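Local atomic coordinates of ribonucleoside-diphosphate reductase (Pseudomonas aeruginosa, PDB entry 5IM3), a protein that probably reduces ribonucleoside diphosphates to deoxyribonucleotides for DNA synthesis, and binds the allosteric nucleotide dATP at several sites. Residues K622-K625 with T626-A630. Sequence-based numbering, arbitrary orientation.
Sequences KLEK and TVKTA
Two successive turns near the start of helix 620-640, in the barrel domain of the reductase, are joined by i to i+4 bonds and by side chains three and four residues apart. The backbone ladder runs from Lys622 O to Lys625 O, with Val627 N donating to Leu623 O at 3.0 Å. Leu623 O accepts a second bond, from Thr626 OG1 at 2.8 Å. With chi1 at 57°, this hydroxyl lies between its own backbone N and carbonyl carbon and folds back over the preceding turn, meeting the C=O from well off its axis (114° at the oxygen). Next to the Thr626 hydroxyl, Leu623 CD1 lies 4.3 Å from Val627 CG2, on the side covered by Ile692 and Ala696 of helix 679-707. Glu624 and Lys628 run side by side as extended chains, in van der Waals contact from Glu624 OE2 to Lys628 CE (3.4 Å), and their salt bridge is long, OE2 to NZ 3.7 Å. Asp702 is a second, long and weak ionic partner of Lys628. The hydroxyl of buried Thr626 is thus held by two hydrogen bonds, to Leu623 O and to His612 NE2 of the preceding loop, whereas the long ion pair probably adds only modest attraction, shared with Asp702.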
ATOM      1  N   LYS A 622     -23.016  49.725 -24.479  1.00 68.63           N
ATOM      2  CA  LYS A 622     -22.666  48.901 -25.632  1.00 67.92           C
ATOM      3  C   LYS A 622     -23.187  47.480 -25.474  1.00 67.84           C
ATOM      4  O   LYS A 622     -23.455  46.800 -26.472  1.00 65.94           O
ATOM      5  CB  LYS A 622     -21.149  48.894 -25.826  1.00 69.58           C
ATOM      6  CG  LYS A 622     -20.681  48.162 -27.076  1.00 69.55           C
ATOM      7  CD  LYS A 622     -19.164  48.139 -27.184  1.00 67.84           C
ATOM      8  CE  LYS A 622     -18.711  47.428 -28.450  1.00 67.46           C
ATOM      9  NZ  LYS A 622     -17.229  47.311 -28.532  1.00 68.81           N
ATOM     10  N   LEU A 623     -23.343  47.021 -24.231  1.00 66.71           N
ATOM     11  CA  LEU A 623     -23.799  45.658 -23.989  1.00 63.24           C
ATOM     12  C   LEU A 623     -25.236  45.466 -24.456  1.00 65.05           C
ATOM     13  O   LEU A 623     -25.573  44.427 -25.034  1.00 63.28           O
ATOM     14  CB  LEU A 623     -23.666  45.334 -22.503  1.00 62.10           C
ATOM     15  CG  LEU A 623     -23.958  43.898 -22.066  1.00 59.64           C
ATOM     16  CD1 LEU A 623     -22.974  42.918 -22.691  1.00 56.95           C
ATOM     17  CD2 LEU A 623     -23.913  43.822 -20.550  1.00 59.40           C
ATOM     18  N   GLU A 624     -26.099  46.457 -24.217  1.00 72.04           N
ATOM     19  CA  GLU A 624     -27.489  46.342 -24.641  1.00 73.15           C
ATOM     20  C   GLU A 624     -27.591  46.193 -26.155  1.00 72.42           C
ATOM     21  O   GLU A 624     -28.346  45.350 -26.652  1.00 71.07           O
ATOM     22  CB  GLU A 624     -28.284  47.558 -24.165  1.00 75.68           C
ATOM     23  CG  GLU A 624     -29.714  47.604 -24.687  1.00 76.98           C
ATOM     24  CD  GLU A 624     -30.542  48.698 -24.047  1.00 80.14           C
ATOM     25  OE1 GLU A 624     -29.975  49.513 -23.288  1.00 81.92           O
ATOM     26  OE2 GLU A 624     -31.763  48.743 -24.303  1.00 81.33           O
ATOM     27  N   LYS A 625     -26.834  47.001 -26.902  1.00 67.38           N
ATOM     28  CA  LYS A 625     -26.894  46.937 -28.360  1.00 66.37           C
ATOM     29  C   LYS A 625     -26.477  45.566 -28.875  1.00 65.31           C
ATOM     30  O   LYS A 625     -27.103  45.022 -29.792  1.00 64.17           O
ATOM     31  CB  LYS A 625     -26.012  48.027 -28.962  1.00 66.59           C
ATOM     32  CG  LYS A 625     -26.526  49.430 -28.700  1.00 69.38           C
ATOM     33  CD  LYS A 625     -25.412  50.341 -28.232  1.00 70.07           C
ATOM     34  CE  LYS A 625     -25.924  51.733 -27.928  1.00 72.32           C
ATOM     35  NZ  LYS A 625     -24.834  52.606 -27.417  1.00 73.65           N
ATOM     36  N   THR A 626     -25.421  44.988 -28.303  1.00 66.11           N
ATOM     37  CA  THR A 626     -24.957  43.686 -28.767  1.00 66.97           C
ATOM     38  C   THR A 626     -25.940  42.581 -28.393  1.00 61.73           C
ATOM     39  O   THR A 626     -26.185  41.668 -29.188  1.00 59.08           O
ATOM     40  CB  THR A 626     -23.575  43.391 -28.190  1.00 70.56           C
ATOM     41  OG1 THR A 626     -23.640  43.446 -26.762  1.00 73.57           O
ATOM     42  CG2 THR A 626     -22.555  44.412 -28.696  1.00 70.90           C
ATOM     43  N   VAL A 627     -26.519  42.651 -27.192  1.00 54.65           N
ATOM     44  CA  VAL A 627     -27.478  41.632 -26.773  1.00 52.59           C
ATOM     45  C   VAL A 627     -28.732  41.695 -27.638  1.00 52.14           C
ATOM     46  O   VAL A 627     -29.269  40.660 -28.049  1.00 49.94           O
ATOM     47  CB  VAL A 627     -27.813  41.791 -25.278  1.00 50.30           C
ATOM     48  CG1 VAL A 627     -28.972  40.876 -24.883  1.00 50.86           C
ATOM     49  CG2 VAL A 627     -26.596  41.476 -24.433  1.00 50.93           C
ATOM     50  N   LYS A 628     -29.224  42.903 -27.918  1.00 56.08           N
ATOM     51  CA  LYS A 628     -30.412  43.038 -28.753  1.00 58.18           C
ATOM     52  C   LYS A 628     -30.213  42.368 -30.106  1.00 55.63           C
ATOM     53  O   LYS A 628     -31.101  41.657 -30.592  1.00 51.05           O
ATOM     54  CB  LYS A 628     -30.761  44.514 -28.940  1.00 60.71           C
ATOM     55  CG  LYS A 628     -31.484  45.144 -27.761  1.00 63.90           C
ATOM     56  CD  LYS A 628     -31.901  46.576 -28.082  1.00 66.73           C
ATOM     57  CE  LYS A 628     -32.934  47.098 -27.098  1.00 68.94           C
ATOM     58  NZ  LYS A 628     -33.506  48.401 -27.544  1.00 73.26           N
ATOM     59  N   THR A 629     -29.052  42.584 -30.729  1.00 53.86           N
ATOM     60  CA  THR A 629     -28.794  41.976 -32.028  1.00 55.10           C
ATOM     61  C   THR A 629     -28.512  40.485 -31.900  1.00 52.90           C
ATOM     62  O   THR A 629     -28.879  39.711 -32.789  1.00 51.89           O
ATOM     63  CB  THR A 629     -27.626  42.679 -32.717  1.00 53.51           C
ATOM     64  OG1 THR A 629     -27.953  44.060 -32.911  1.00 55.51           O
ATOM     65  CG2 THR A 629     -27.327  42.045 -34.071  1.00 53.61           C
ATOM     66  N   ALA A 630     -27.860  40.072 -30.811  1.00 53.72           N
ATOM     67  CA  ALA A 630     -27.578  38.656 -30.598  1.00 50.23           C
ATOM     68  C   ALA A 630     -28.868  37.850 -30.515  1.00 51.17           C
ATOM     69  O   ALA A 630     -29.010  36.813 -31.173  1.00 48.85           O
ATOM     70  CB  ALA A 630     -26.753  38.478 -29.326  1.00 49.92           C
TER